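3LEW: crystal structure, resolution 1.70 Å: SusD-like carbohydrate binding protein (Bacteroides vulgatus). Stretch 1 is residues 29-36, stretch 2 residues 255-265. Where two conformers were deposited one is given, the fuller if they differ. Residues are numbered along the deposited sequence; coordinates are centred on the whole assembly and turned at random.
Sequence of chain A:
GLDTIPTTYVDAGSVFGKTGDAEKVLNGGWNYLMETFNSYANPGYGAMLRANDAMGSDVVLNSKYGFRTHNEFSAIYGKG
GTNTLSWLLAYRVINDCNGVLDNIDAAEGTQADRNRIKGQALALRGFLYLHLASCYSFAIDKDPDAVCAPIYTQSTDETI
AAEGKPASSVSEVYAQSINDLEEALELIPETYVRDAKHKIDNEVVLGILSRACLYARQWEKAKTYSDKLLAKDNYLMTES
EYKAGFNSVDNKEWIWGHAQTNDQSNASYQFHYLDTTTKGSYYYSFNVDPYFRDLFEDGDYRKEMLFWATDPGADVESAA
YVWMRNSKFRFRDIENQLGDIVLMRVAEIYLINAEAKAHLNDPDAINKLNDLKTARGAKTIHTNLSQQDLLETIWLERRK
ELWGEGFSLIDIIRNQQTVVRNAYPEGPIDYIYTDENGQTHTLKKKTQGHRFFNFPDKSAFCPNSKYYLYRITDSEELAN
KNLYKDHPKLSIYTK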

# COMPACT_ATOMS: atom_id res chain seq x y z
N GLY A 29 -6.68 5.71 17.76
CA GLY A 29 -7.00 5.78 16.33
C GLY A 29 -6.03 4.98 15.48
O GLY A 29 -6.43 4.25 14.56
N TRP A 30 -4.73 5.14 15.75
CA TRP A 30 -3.69 4.42 15.00
C TRP A 30 -3.88 2.91 15.19
O TRP A 30 -3.90 2.13 14.22
CB TRP A 30 -2.29 4.84 15.48
CG TRP A 30 -1.23 4.04 14.75
CD1 TRP A 30 -0.55 2.98 15.22
CD2 TRP A 30 -0.86 4.21 13.39
NE1 TRP A 30 0.29 2.48 14.25
CE2 TRP A 30 0.12 3.21 13.11
CE3 TRP A 30 -1.23 5.11 12.38
CZ2 TRP A 30 0.74 3.11 11.84
CZ3 TRP A 30 -0.63 5.01 11.14
CH2 TRP A 30 0.35 3.99 10.88
N ASN A 31 -4.01 2.49 16.45
CA ASN A 31 -4.26 1.08 16.79
C ASN A 31 -5.49 0.55 16.04
O ASN A 31 -5.49 -0.53 15.47
CB ASN A 31 -4.48 0.93 18.30
CG ASN A 31 -4.29 -0.50 18.78
OD1 ASN A 31 -3.15 -0.98 18.88
ND2 ASN A 31 -5.38 -1.17 19.10
N TYR A 32 -6.57 1.33 16.08
CA TYR A 32 -7.79 0.89 15.40
C TYR A 32 -7.56 0.70 13.91
O TYR A 32 -8.05 -0.29 13.34
CB TYR A 32 -8.92 1.93 15.63
CG TYR A 32 -10.27 1.48 15.18
CD1 TYR A 32 -11.01 0.58 15.93
CD2 TYR A 32 -10.84 1.97 14.02
CE1 TYR A 32 -12.27 0.14 15.49
CE2 TYR A 32 -12.08 1.54 13.60
CZ TYR A 32 -12.78 0.62 14.34
OH TYR A 32 -14.04 0.22 13.91
N LEU A 33 -6.82 1.64 13.27
CA LEU A 33 -6.54 1.57 11.85
C LEU A 33 -5.80 0.29 11.50
O LEU A 33 -6.11 -0.34 10.51
CB LEU A 33 -5.69 2.76 11.44
CG LEU A 33 -5.26 2.86 10.03
CD1 LEU A 33 -6.48 2.91 9.10
CD2 LEU A 33 -4.33 4.12 9.80
N MSE A 34 -4.82 -0.03 12.34
CA MSE A 34 -3.89 -1.16 12.06
C MSE A 34 -4.33 -2.52 12.50
O MSE A 34 -3.99 -3.56 11.83
CB MSE A 34 -2.51 -0.83 12.61
CG MSE A 34 -1.84 0.38 12.00
SE MSE A 34 -1.49 0.15 10.06
CE MSE A 34 -0.68 -1.53 9.92
N GLU A 35 -5.12 -2.57 13.56
CA GLU A 35 -5.41 -3.83 14.25
C GLU A 35 -6.81 -4.40 14.07
O GLU A 35 -7.05 -5.54 14.48
CB GLU A 35 -5.17 -3.65 15.76
CG GLU A 35 -3.74 -3.50 16.17
CD GLU A 35 -2.96 -4.82 16.10
OE1 GLU A 35 -3.25 -5.76 16.88
OE2 GLU A 35 -2.07 -4.94 15.25
N THR A 36 -7.74 -3.63 13.50
CA THR A 36 -9.13 -4.05 13.54
C THR A 36 -9.44 -5.09 12.44
O THR A 36 -9.31 -4.80 11.27
CB THR A 36 -10.06 -2.82 13.38
OG1 THR A 36 -9.74 -1.91 14.45
CG2 THR A 36 -11.54 -3.22 13.43
N ILE A 255 10.84 3.73 6.94
CA ILE A 255 10.48 5.05 7.45
C ILE A 255 9.27 4.96 8.36
O ILE A 255 9.22 5.64 9.38
CB ILE A 255 10.17 5.98 6.27
CG1 ILE A 255 11.45 6.18 5.43
CG2 ILE A 255 9.66 7.33 6.77
CD1 ILE A 255 11.20 6.93 4.12
N TRP A 256 8.34 4.07 8.04
CA TRP A 256 7.08 4.00 8.73
C TRP A 256 6.60 2.58 8.72
O TRP A 256 6.59 1.92 7.66
CB TRP A 256 6.06 4.89 8.00
CG TRP A 256 4.87 5.38 8.77
CD1 TRP A 256 4.79 5.62 10.12
CD2 TRP A 256 3.65 5.87 8.22
NE1 TRP A 256 3.58 6.19 10.44
CE2 TRP A 256 2.85 6.31 9.29
CE3 TRP A 256 3.13 5.93 6.92
CZ2 TRP A 256 1.55 6.83 9.10
CZ3 TRP A 256 1.86 6.41 6.76
CH2 TRP A 256 1.09 6.85 7.84
N GLY A 257 6.16 2.11 9.88
CA GLY A 257 5.65 0.79 9.98
C GLY A 257 5.00 0.50 11.31
O GLY A 257 5.13 1.26 12.28
N HIS A 258 4.30 -0.61 11.39
CA HIS A 258 3.50 -0.99 12.57
C HIS A 258 4.11 -2.23 13.25
O HIS A 258 4.14 -3.33 12.68
CB HIS A 258 2.05 -1.22 12.15
CG HIS A 258 1.12 -1.62 13.24
ND1 HIS A 258 0.87 -0.83 14.34
CD2 HIS A 258 0.35 -2.73 13.39
CE1 HIS A 258 0.00 -1.44 15.13
NE2 HIS A 258 -0.34 -2.59 14.57
N ALA A 259 4.59 -2.07 14.47
CA ALA A 259 5.23 -3.18 15.21
C ALA A 259 4.17 -4.13 15.76
O ALA A 259 2.99 -3.77 15.95
CB ALA A 259 6.07 -2.65 16.38
N GLN A 260 4.62 -5.36 16.01
CA GLN A 260 3.78 -6.45 16.53
C GLN A 260 4.41 -7.14 17.71
O GLN A 260 5.63 -7.40 17.72
CB GLN A 260 3.51 -7.42 15.39
CG GLN A 260 2.62 -6.78 14.32
CD GLN A 260 1.21 -6.73 14.75
OE1 GLN A 260 0.57 -7.79 14.75
NE2 GLN A 260 0.67 -5.53 15.09
N THR A 261 3.58 -7.42 18.72
CA THR A 261 4.02 -8.07 19.93
C THR A 261 2.89 -8.97 20.37
O THR A 261 1.79 -8.90 19.84
CB THR A 261 4.27 -7.06 21.09
OG1 THR A 261 3.01 -6.47 21.46
CG2 THR A 261 5.22 -5.96 20.64
N ASN A 262 3.13 -9.81 21.37
CA ASN A 262 2.09 -10.73 21.83
C ASN A 262 0.84 -9.99 22.29
O ASN A 262 -0.26 -10.51 22.12
CB ASN A 262 2.60 -11.65 22.92
CG ASN A 262 1.65 -12.84 23.17
OD1 ASN A 262 1.16 -13.52 22.22
ND2 ASN A 262 1.40 -13.10 24.43
N ASP A 263 1.00 -8.76 22.81
CA ASP A 263 -0.06 -7.87 23.27
C ASP A 263 -0.80 -7.15 22.14
O ASP A 263 -1.90 -6.63 22.30
CB ASP A 263 0.59 -6.78 24.14
CG ASP A 263 1.72 -7.32 25.01
OD1 ASP A 263 1.41 -8.08 25.96
OD2 ASP A 263 2.90 -6.99 24.76
N GLN A 264 -0.14 -7.03 21.00
CA GLN A 264 -0.66 -6.26 19.87
C GLN A 264 -0.30 -7.06 18.61
O GLN A 264 0.72 -6.80 17.98
CB GLN A 264 -0.02 -4.87 19.89
CG GLN A 264 -0.25 -3.98 18.68
CD GLN A 264 0.46 -2.65 18.85
OE1 GLN A 264 0.06 -1.85 19.70
NE2 GLN A 264 1.53 -2.43 18.09
N SER A 265 -1.12 -8.05 18.30
CA SER A 265 -0.76 -9.08 17.32
C SER A 265 -1.79 -9.33 16.22
O SER A 265 -1.59 -10.26 15.41
CB SER A 265 -0.48 -10.41 18.01
OG SER A 265 -1.63 -10.88 18.67

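The last turns of a helix (Gly-29 to Glu-35) lie against the strand that includes Gly-257 and His-258 and the loop that follows it, burying 400 Å² in all; the backbones come nearest where Met-34 CA lies 7.4 Å from His-258 CA and Glu-35 CA lies 7.7 Å from Ser-265 CA. Residues Trp-30, Met-34 and Glu-35 converge on His-258, the centre of the contact. The CA-to-CB bond of His-258 points toward the helix, and the t rotamer (chi1 179°) places the imidazole among the helix side chains, where both ring nitrogens find partners. His-258 NE2 donates to Glu-35 OE2 (3.0 Å, 162°), which lies near the ring plane, as an in-plane N-H requires. On the other nitrogen, His-258 ND1 accepts a weak, bent hydrogen bond from Trp-30 NE1 (3.4 Å, 140°). One ring face is covered by Met-34, a selenomethionine: Met-34 CB sits 3.4 Å from the centroid of the His-258 ring and 11° off its normal, a CH-pi contact, while the m, m, m side chain carries Met-34 SE to 4.9 Å from that centroid, in an oblique position.

The CA-to-CB bond of Trp-30, also t (177°), points toward the second stretch, and the indole uses its two ends differently: NE1 reaches His-258, and Trp-30 CZ3 packs 3.5 Å from Trp-256 CZ2, the indole planes inclined at 35°. The CA-to-CB bond of Trp-256 runs sideways, but its t side chain brings the indole up to this contact.

Glu-35 likewise starts sideways; its chi1 and chi2, both m (-70° and -74°), bring the carboxylate up to the loop. There Glu-35 OE2 accepts a second hydrogen bond, from Gln-260 NE2 (2.8 Å, 157°). Gln-260 is similarly folded (m, m), and Gln-260 NE2 also donates to its neighbour's carbonyl, Ala-259 O (3.0 Å). A type I turn from Thr-261 to Gln-264 returns the chain, and the extended t, t side chain of Gln-264 donates from NE2 to the same Ala-259 O (2.9 Å), while Gln-264 CG packs 3.8 Å from Glu-35 CD.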